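Local coordinates for KLLA0B12012p (Kluyveromyces lactis, PDB 6Y3P), which is a direct partner of the mRNA decapping enzyme Dcp2 and, through this C-terminal ATP-grasp domain of the tubulin-tyrosine ligase family, probably binds ATP, at residues A[157-160]-A[161-164]; A[165-168]-A[169-172]; A[281-284]-A[285-288]. One frame throughout, in Å; residues are numbered along the deposited sequence.

Overall arrangement
From the N terminus, interaction 1 comes first: strand 154-157 ends, the chain turns, and residues 157-164 close that turn with a capping box at the start of helix 160-171. Interaction 2 follows directly on the same helix and covers its C-terminal half, so the two run in series, neither nested nor crossed, and they touch where Phe-157 CB meets Ile-166 CD1 at 3.8 Å. In both, side chains of the helix pack on strands 140-145 and 154-157. Interaction 3 lies far off, its centre about 37 Å from that of interaction 1 and about 43 Å from that of interaction 2. It closes the short connection from strand 279-281 to helix 290-313, beside strands 215-224 and 228-239.

Interaction 1 of 3, residues A[157-160]-A[161-164]; sequences FKTI and EQLQ
Glu-161 opens the helical side of the contact: its CG lies 3.3 Å from Thr-159 OG1, the two side chains crossing at a slant. Gln-162 comes next and carries the polar part of the contact. Its CG stands anti to the carbonyl carbon (chi1 -81°) and the chain runs extended beyond it, which carries the amide back to the backbone of Lys-158 and Thr-159. There OE1 takes two backbone N-H groups, Lys-158 N at 2.8 Å, tilted slightly from the carbonyl plane, and Thr-159 N at 2.9 Å, well above that plane. In return the backbone N of Gln-162 gives a weak bond to Thr-159 OG1 (3.3 Å), so Thr-159 and Gln-162 form a capping box with Thr-159 as N-cap. Leu-163 N bonds Thr-159 O (2.9 Å), closing the first turn of the helix. The leucine side chain reaches Phe-157, laying CD1 over one ring face in a CH-pi contact 3.8 Å from the centroid. Gln-164 N closes the next turn on Ile-160 O, while its side-chain NE2 is held by Asp-168 OD1 and Ala-117 O. Around this helix start, Ile-160 and Leu-163 pack on helices 120-125 and 128-136, and Phe-157 and Leu-163 both rest on Leu-143 of strand 140-145.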
loop_
_atom_site.group_PDB
_atom_site.type_symbol
_atom_site.label_atom_id
_atom_site.label_comp_id
_atom_site.label_asym_id
_atom_site.label_seq_id
_atom_site.Cartn_x
_atom_site.Cartn_y
_atom_site.Cartn_z
ATOM N N PHE A 157 1.671 -20.642 -13.014
ATOM C CA PHE A 157 1.987 -20.898 -14.419
ATOM C C PHE A 157 2.941 -19.823 -14.920
ATOM O O PHE A 157 3.098 -18.783 -14.274
ATOM C CB PHE A 157 0.704 -20.904 -15.260
ATOM C CG PHE A 157 0.030 -19.555 -15.390
ATOM C CD1 PHE A 157 -0.852 -19.102 -14.410
ATOM C CD2 PHE A 157 0.247 -18.757 -16.515
ATOM C CE1 PHE A 157 -1.477 -17.861 -14.530
ATOM C CE2 PHE A 157 -0.404 -17.534 -16.650
ATOM C CZ PHE A 157 -1.268 -17.093 -15.658
ATOM N N LYS A 158 3.534 -20.040 -16.090
ATOM C CA LYS A 158 4.415 -19.064 -16.736
ATOM C C LYS A 158 4.011 -18.801 -18.187
ATOM O O LYS A 158 4.300 -17.723 -18.695
ATOM C CB LYS A 158 5.880 -19.511 -16.679
ATOM C CG LYS A 158 6.534 -19.346 -15.308
ATOM C CD LYS A 158 8.047 -19.093 -15.424
ATOM C CE LYS A 158 8.862 -20.318 -15.777
ATOM N NZ LYS A 158 8.685 -21.421 -14.794
ATOM N N THR A 159 3.374 -19.779 -18.866
ATOM C CA THR A 159 2.986 -19.651 -20.284
ATOM C C THR A 159 1.468 -19.809 -20.566
ATOM O O THR A 159 0.719 -20.393 -19.766
ATOM C CB THR A 159 3.802 -20.628 -21.157
ATOM O OG1 THR A 159 3.400 -21.961 -20.861
ATOM C CG2 THR A 159 5.316 -20.501 -20.941
ATOM N N ILE A 160 1.048 -19.333 -21.751
ATOM C CA ILE A 160 -0.319 -19.447 -22.249
ATOM C C ILE A 160 -0.760 -20.915 -22.266
ATOM O O ILE A 160 -1.852 -21.190 -21.791
ATOM C CB ILE A 160 -0.498 -18.707 -23.608
ATOM C CG1 ILE A 160 -0.314 -17.180 -23.394
ATOM C CG2 ILE A 160 -1.857 -19.032 -24.245
ATOM C CD1 ILE A 160 -0.304 -16.208 -24.625
ATOM N N GLU A 161 0.103 -21.855 -22.734
ATOM C CA GLU A 161 -0.208 -23.307 -22.751
ATOM C C GLU A 161 -0.420 -23.869 -21.337
ATOM O O GLU A 161 -1.380 -24.625 -21.109
ATOM C CB GLU A 161 0.816 -24.151 -23.547
ATOM C CG GLU A 161 2.252 -23.651 -23.507
ATOM C CD GLU A 161 2.690 -22.739 -24.644
ATOM O OE1 GLU A 161 2.371 -21.525 -24.604
ATOM O OE2 GLU A 161 3.397 -23.235 -25.552
ATOM N N GLN A 162 0.430 -23.433 -20.377
ATOM C CA GLN A 162 0.306 -23.835 -18.982
ATOM C C GLN A 162 -1.055 -23.346 -18.418
ATOM O O GLN A 162 -1.806 -24.138 -17.848
ATOM C CB GLN A 162 1.496 -23.323 -18.169
ATOM C CG GLN A 162 2.724 -24.200 -18.303
ATOM C CD GLN A 162 4.018 -23.489 -17.974
ATOM O OE1 GLN A 162 4.063 -22.305 -17.600
ATOM N NE2 GLN A 162 5.122 -24.197 -18.139
ATOM N N LEU A 163 -1.409 -22.083 -18.688
ATOM C CA LEU A 163 -2.705 -21.510 -18.313
ATOM C C LEU A 163 -3.852 -22.269 -18.981
ATOM O O LEU A 163 -4.854 -22.554 -18.328
ATOM C CB LEU A 163 -2.757 -20.024 -18.676
ATOM C CG LEU A 163 -3.943 -19.222 -18.156
ATOM C CD1 LEU A 163 -4.070 -19.300 -16.612
ATOM C CD2 LEU A 163 -3.846 -17.788 -18.614
ATOM N N GLN A 164 -3.675 -22.638 -20.257
ATOM C CA GLN A 164 -4.633 -23.409 -21.052
ATOM C C GLN A 164 -4.881 -24.798 -20.437
ATOM O O GLN A 164 -6.019 -25.242 -20.393
ATOM C CB GLN A 164 -4.160 -23.501 -22.525
ATOM C CG GLN A 164 -5.113 -24.283 -23.476
ATOM C CD GLN A 164 -6.473 -23.635 -23.609
ATOM O OE1 GLN A 164 -6.637 -22.576 -24.215
ATOM N NE2 GLN A 164 -7.477 -24.249 -23.026
#

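Interaction 2 of 3, residues A[165-168]-A[169-172]; sequences AIFD and SFEE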
loop_
_atom_site.group_PDB
_atom_site.type_symbol
_atom_site.label_atom_id
_atom_site.label_comp_id
_atom_site.label_asym_id
_atom_site.label_seq_id
_atom_site.Cartn_x
_atom_site.Cartn_y
_atom_site.Cartn_z
ATOM N N ALA A 165 -3.807 -25.468 -19.965
ATOM C CA ALA A 165 -3.850 -26.786 -19.328
ATOM C C ALA A 165 -4.551 -26.694 -17.966
ATOM O O ALA A 165 -5.289 -27.607 -17.602
ATOM C CB ALA A 165 -2.434 -27.325 -19.160
ATOM N N ILE A 166 -4.348 -25.581 -17.232
ATOM C CA ILE A 166 -5.002 -25.354 -15.945
ATOM C C ILE A 166 -6.527 -25.302 -16.173
ATOM O O ILE A 166 -7.266 -26.055 -15.524
ATOM C CB ILE A 166 -4.473 -24.078 -15.242
ATOM C CG1 ILE A 166 -2.995 -24.240 -14.794
ATOM C CG2 ILE A 166 -5.371 -23.691 -14.044
ATOM C CD1 ILE A 166 -2.340 -22.934 -14.344
ATOM N N PHE A 167 -6.977 -24.449 -17.139
ATOM C CA PHE A 167 -8.394 -24.280 -17.492
ATOM C C PHE A 167 -9.046 -25.553 -17.997
ATOM O O PHE A 167 -10.193 -25.806 -17.647
ATOM C CB PHE A 167 -8.605 -23.116 -18.482
ATOM C CG PHE A 167 -8.819 -21.802 -17.767
ATOM C CD1 PHE A 167 -10.069 -21.450 -17.291
ATOM C CD2 PHE A 167 -7.746 -20.964 -17.486
ATOM C CE1 PHE A 167 -10.248 -20.270 -16.571
ATOM C CE2 PHE A 167 -7.934 -19.760 -16.804
ATOM C CZ PHE A 167 -9.173 -19.432 -16.326
ATOM N N ASP A 168 -8.328 -26.345 -18.814
ATOM C CA ASP A 168 -8.783 -27.627 -19.347
ATOM C C ASP A 168 -9.046 -28.615 -18.201
ATOM O O ASP A 168 -10.046 -29.332 -18.223
ATOM C CB ASP A 168 -7.703 -28.220 -20.280
ATOM C CG ASP A 168 -7.594 -27.625 -21.674
ATOM O OD1 ASP A 168 -8.378 -26.714 -21.996
ATOM O OD2 ASP A 168 -6.710 -28.061 -22.432
ATOM N N SER A 169 -8.132 -28.640 -17.200
ATOM C CA SER A 169 -8.230 -29.512 -16.031
ATOM C C SER A 169 -9.372 -29.118 -15.080
ATOM O O SER A 169 -9.793 -29.957 -14.281
ATOM C CB SER A 169 -6.892 -29.607 -15.300
ATOM O OG SER A 169 -6.629 -28.485 -14.473
ATOM N N PHE A 170 -9.879 -27.865 -15.168
ATOM C CA PHE A 170 -10.999 -27.386 -14.351
ATOM C C PHE A 170 -12.305 -27.987 -14.873
ATOM O O PHE A 170 -13.178 -28.329 -14.072
ATOM C CB PHE A 170 -11.090 -25.842 -14.352
ATOM C CG PHE A 170 -10.054 -25.058 -13.561
ATOM C CD1 PHE A 170 -9.387 -25.637 -12.478
ATOM C CD2 PHE A 170 -9.775 -23.733 -13.874
ATOM C CE1 PHE A 170 -8.433 -24.912 -11.752
ATOM C CE2 PHE A 170 -8.827 -23.004 -13.144
ATOM C CZ PHE A 170 -8.178 -23.593 -12.075
ATOM N N GLU A 171 -12.406 -28.144 -16.220
ATOM C CA GLU A 171 -13.540 -28.710 -16.961
ATOM C C GLU A 171 -13.727 -30.207 -16.702
ATOM O O GLU A 171 -14.845 -30.712 -16.837
ATOM C CB GLU A 171 -13.359 -28.501 -18.486
ATOM C CG GLU A 171 -13.316 -27.052 -18.962
ATOM C CD GLU A 171 -14.558 -26.212 -18.738
ATOM O OE1 GLU A 171 -15.679 -26.764 -18.821
ATOM O OE2 GLU A 171 -14.408 -24.994 -18.488
ATOM N N GLU A 172 -12.629 -30.924 -16.395
ATOM C CA GLU A 172 -12.655 -32.368 -16.170
ATOM C C GLU A 172 -12.024 -32.722 -14.838
ATOM O O GLU A 172 -12.579 -32.380 -13.798
ATOM C CB GLU A 172 -11.957 -33.102 -17.323
ATOM C CG GLU A 172 -12.757 -33.098 -18.619
ATOM C CD GLU A 172 -11.979 -33.225 -19.916
ATOM O OE1 GLU A 172 -10.740 -33.405 -19.868
ATOM O OE2 GLU A 172 -12.617 -33.139 -20.991
#
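Ile-166 and Phe-170 make the closest apolar contact, lying side by side and pointing the same way one turn apart: Ile-166 CG2 meets Phe-170 CZ at 3.4 Å, with CE2 close behind. The Phe-170 ring also has the carbonyl oxygen Ile-166 O over one face, offset toward the rim. Among the aromatics, Phe-170 turns an edge toward the face of Phe-167 in a T-shaped pair, centroids 5.6 Å apart and planes at 76°. The two touch through Phe-170 CD2 and Phe-167 CD1, and Phe-167 meets Phe-195 edge-to-face as well. Of the hydrogen bonds, the shortest joins Ser-169 OG to Ile-166 O (2.7 Å). With OG between its backbone N and carbonyl carbon (chi1 79°), the hydroxyl folds back along the helix to reach this carbonyl; OG gives its proton to Ile-166 O and accepts from Arg-155 NH1. Ile-166 O also takes a weak bond from Phe-170 N. In the backbone, Ser-169 N reaches Ala-165 O at 3.1 Å, the regular i to i-4 step, whereas Phe-170 N binds Phe-167 O (3.2 Å) and Glu-171 N gives a weak bond to Asp-168 O, both three residues back. Phe-170 N is thus shared between an i-4 and an i-3 carbonyl. At the polar rim, Glu-171 OE2 takes a weak bond from Ala-117 N. The whole is typical of the last turns of an amphipathic helix, weakly bonded here, whose apolar side, Ile-166, Phe-167 and Phe-170, packs on Leu-143 of the antiparallel sheet.

Interaction 3 of 3, residues A[281-284]-A[285-288]; sequences EFDA and LKDI. With SO4 (sulfate ion), chain D.
Lys-286 reaches back to Asp-283, whose backbone O accepts a hydrogen bond from NZ at 2.7 Å. The lysine chain, bent at chi2 (-53°) and extended beyond, carries the ammonium there; a long salt bridge, 3.9 Å, links NZ to Asp-283 OD2. NZ also bonds a sulfate ion, probably from the crystallisation liquor: it meets O3 at 3.3 Å and, weakly, O4. Arg-293 NH1 binds the same sulfate and also forms a salt bridge with Asp-283 OD1, which Arg-297 NH2 joins. This oxygen therefore meets two guanidinium groups, which would probably stabilise the charged carboxylate. Two backbone donors are satisfied within the turn: Ala-284 N gives to Glu-281 O, and Leu-285 N to Phe-282 O at 3.1 Å. These bonds make residues 282-284 a short 3-10 segment, followed by a type I beta turn from Leu-285 to Ile-288, closed by a weak bond from Ile-288 N to Leu-285 O; together they lead from strand 279-281 into helix 290-313. On the apolar side, Ile-288 CD1 meets Phe-282 CE1 at 3.6 Å, the side chains crossing at about a right angle, and Leu-285 CD1 lies 4.2 Å from Phe-282 CD1. With an alanine at Leu-285, the branch against Phe-282, Ala-237 and Phe-239 is gone, which would probably leave a gap against strand 228-239. Farther out, Glu-281 OE2 pairs with Arg-234 NE, and Asp-287 N with Glu-209 OE2.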
loop_
_atom_site.group_PDB
_atom_site.type_symbol
_atom_site.label_atom_id
_atom_site.label_comp_id
_atom_site.label_asym_id
_atom_site.label_seq_id
_atom_site.Cartn_x
_atom_site.Cartn_y
_atom_site.Cartn_z
ATOM N N GLU A 281 10.048 -5.058 13.321
ATOM C CA GLU A 281 10.515 -3.867 12.620
ATOM C C GLU A 281 11.551 -4.355 11.609
ATOM O O GLU A 281 12.458 -5.135 11.949
ATOM C CB GLU A 281 11.151 -2.853 13.588
ATOM C CG GLU A 281 11.494 -1.527 12.915
ATOM C CD GLU A 281 12.181 -0.464 13.749
ATOM O OE1 GLU A 281 12.345 -0.668 14.973
ATOM O OE2 GLU A 281 12.572 0.572 13.165
ATOM N N PHE A 282 11.391 -3.909 10.354
ATOM C CA PHE A 282 12.281 -4.278 9.266
ATOM C C PHE A 282 13.772 -4.140 9.582
ATOM O O PHE A 282 14.530 -5.071 9.295
ATOM C CB PHE A 282 11.917 -3.492 8.016
ATOM C CG PHE A 282 12.882 -3.718 6.880
ATOM C CD1 PHE A 282 12.859 -4.901 6.156
ATOM C CD2 PHE A 282 13.788 -2.727 6.509
ATOM C CE1 PHE A 282 13.738 -5.104 5.101
ATOM C CE2 PHE A 282 14.688 -2.942 5.457
ATOM C CZ PHE A 282 14.662 -4.135 4.766
ATOM N N ASP A 283 14.196 -3.003 10.181
ATOM C CA ASP A 283 15.603 -2.743 10.491
ATOM C C ASP A 283 16.167 -3.643 11.574
ATOM O O ASP A 283 17.385 -3.740 11.714
ATOM C CB ASP A 283 15.862 -1.257 10.829
ATOM C CG ASP A 283 17.329 -0.854 10.687
ATOM O OD1 ASP A 283 17.878 -0.985 9.568
ATOM O OD2 ASP A 283 17.952 -0.495 11.716
ATOM N N ALA A 284 15.295 -4.305 12.338
ATOM C CA ALA A 284 15.717 -5.238 13.373
ATOM C C ALA A 284 16.113 -6.595 12.758
ATOM O O ALA A 284 16.586 -7.452 13.496
ATOM C CB ALA A 284 14.592 -5.428 14.397
ATOM N N LEU A 285 15.884 -6.816 11.435
ATOM C CA LEU A 285 16.252 -8.078 10.787
ATOM C C LEU A 285 17.759 -8.008 10.392
ATOM O O LEU A 285 18.110 -7.438 9.366
ATOM C CB LEU A 285 15.334 -8.359 9.592
ATOM C CG LEU A 285 13.808 -8.399 9.899
ATOM C CD1 LEU A 285 12.991 -8.359 8.603
ATOM C CD2 LEU A 285 13.425 -9.640 10.751
ATOM N N LYS A 286 18.646 -8.524 11.273
ATOM C CA LYS A 286 20.086 -8.421 11.081
ATOM C C LYS A 286 20.638 -9.425 10.084
ATOM O O LYS A 286 21.755 -9.236 9.605
ATOM C CB LYS A 286 20.851 -8.452 12.412
ATOM C CG LYS A 286 20.425 -7.374 13.421
ATOM C CD LYS A 286 20.437 -5.942 12.879
ATOM C CE LYS A 286 19.973 -4.955 13.925
ATOM N NZ LYS A 286 19.610 -3.640 13.326
ATOM N N ASP A 287 19.844 -10.448 9.704
ATOM C CA ASP A 287 20.250 -11.406 8.671
ATOM C C ASP A 287 20.189 -10.770 7.274
ATOM O O ASP A 287 20.749 -11.311 6.306
ATOM C CB ASP A 287 19.489 -12.717 8.787
ATOM C CG ASP A 287 20.001 -13.594 9.915
ATOM O OD1 ASP A 287 21.167 -13.384 10.371
ATOM O OD2 ASP A 287 19.307 -14.552 10.266
ATOM N N ILE A 288 19.636 -9.543 7.203
ATOM C CA ILE A 288 19.683 -8.733 5.985
ATOM C C ILE A 288 20.912 -7.846 6.202
ATOM O O ILE A 288 20.881 -7.050 7.132
ATOM C CB ILE A 288 18.390 -7.883 5.715
ATOM C CG1 ILE A 288 17.125 -8.770 5.690
ATOM C CG2 ILE A 288 18.532 -7.102 4.383
ATOM C CD1 ILE A 288 15.809 -7.981 5.747
HETATM S S SO4 D . 23.242 -2.636 12.198
HETATM O O1 SO4 D . 24.051 -3.505 11.339
HETATM O O2 SO4 D . 23.975 -1.396 12.472
HETATM O O3 SO4 D . 21.993 -2.314 11.510
HETATM O O4 SO4 D . 22.950 -3.334 13.458
#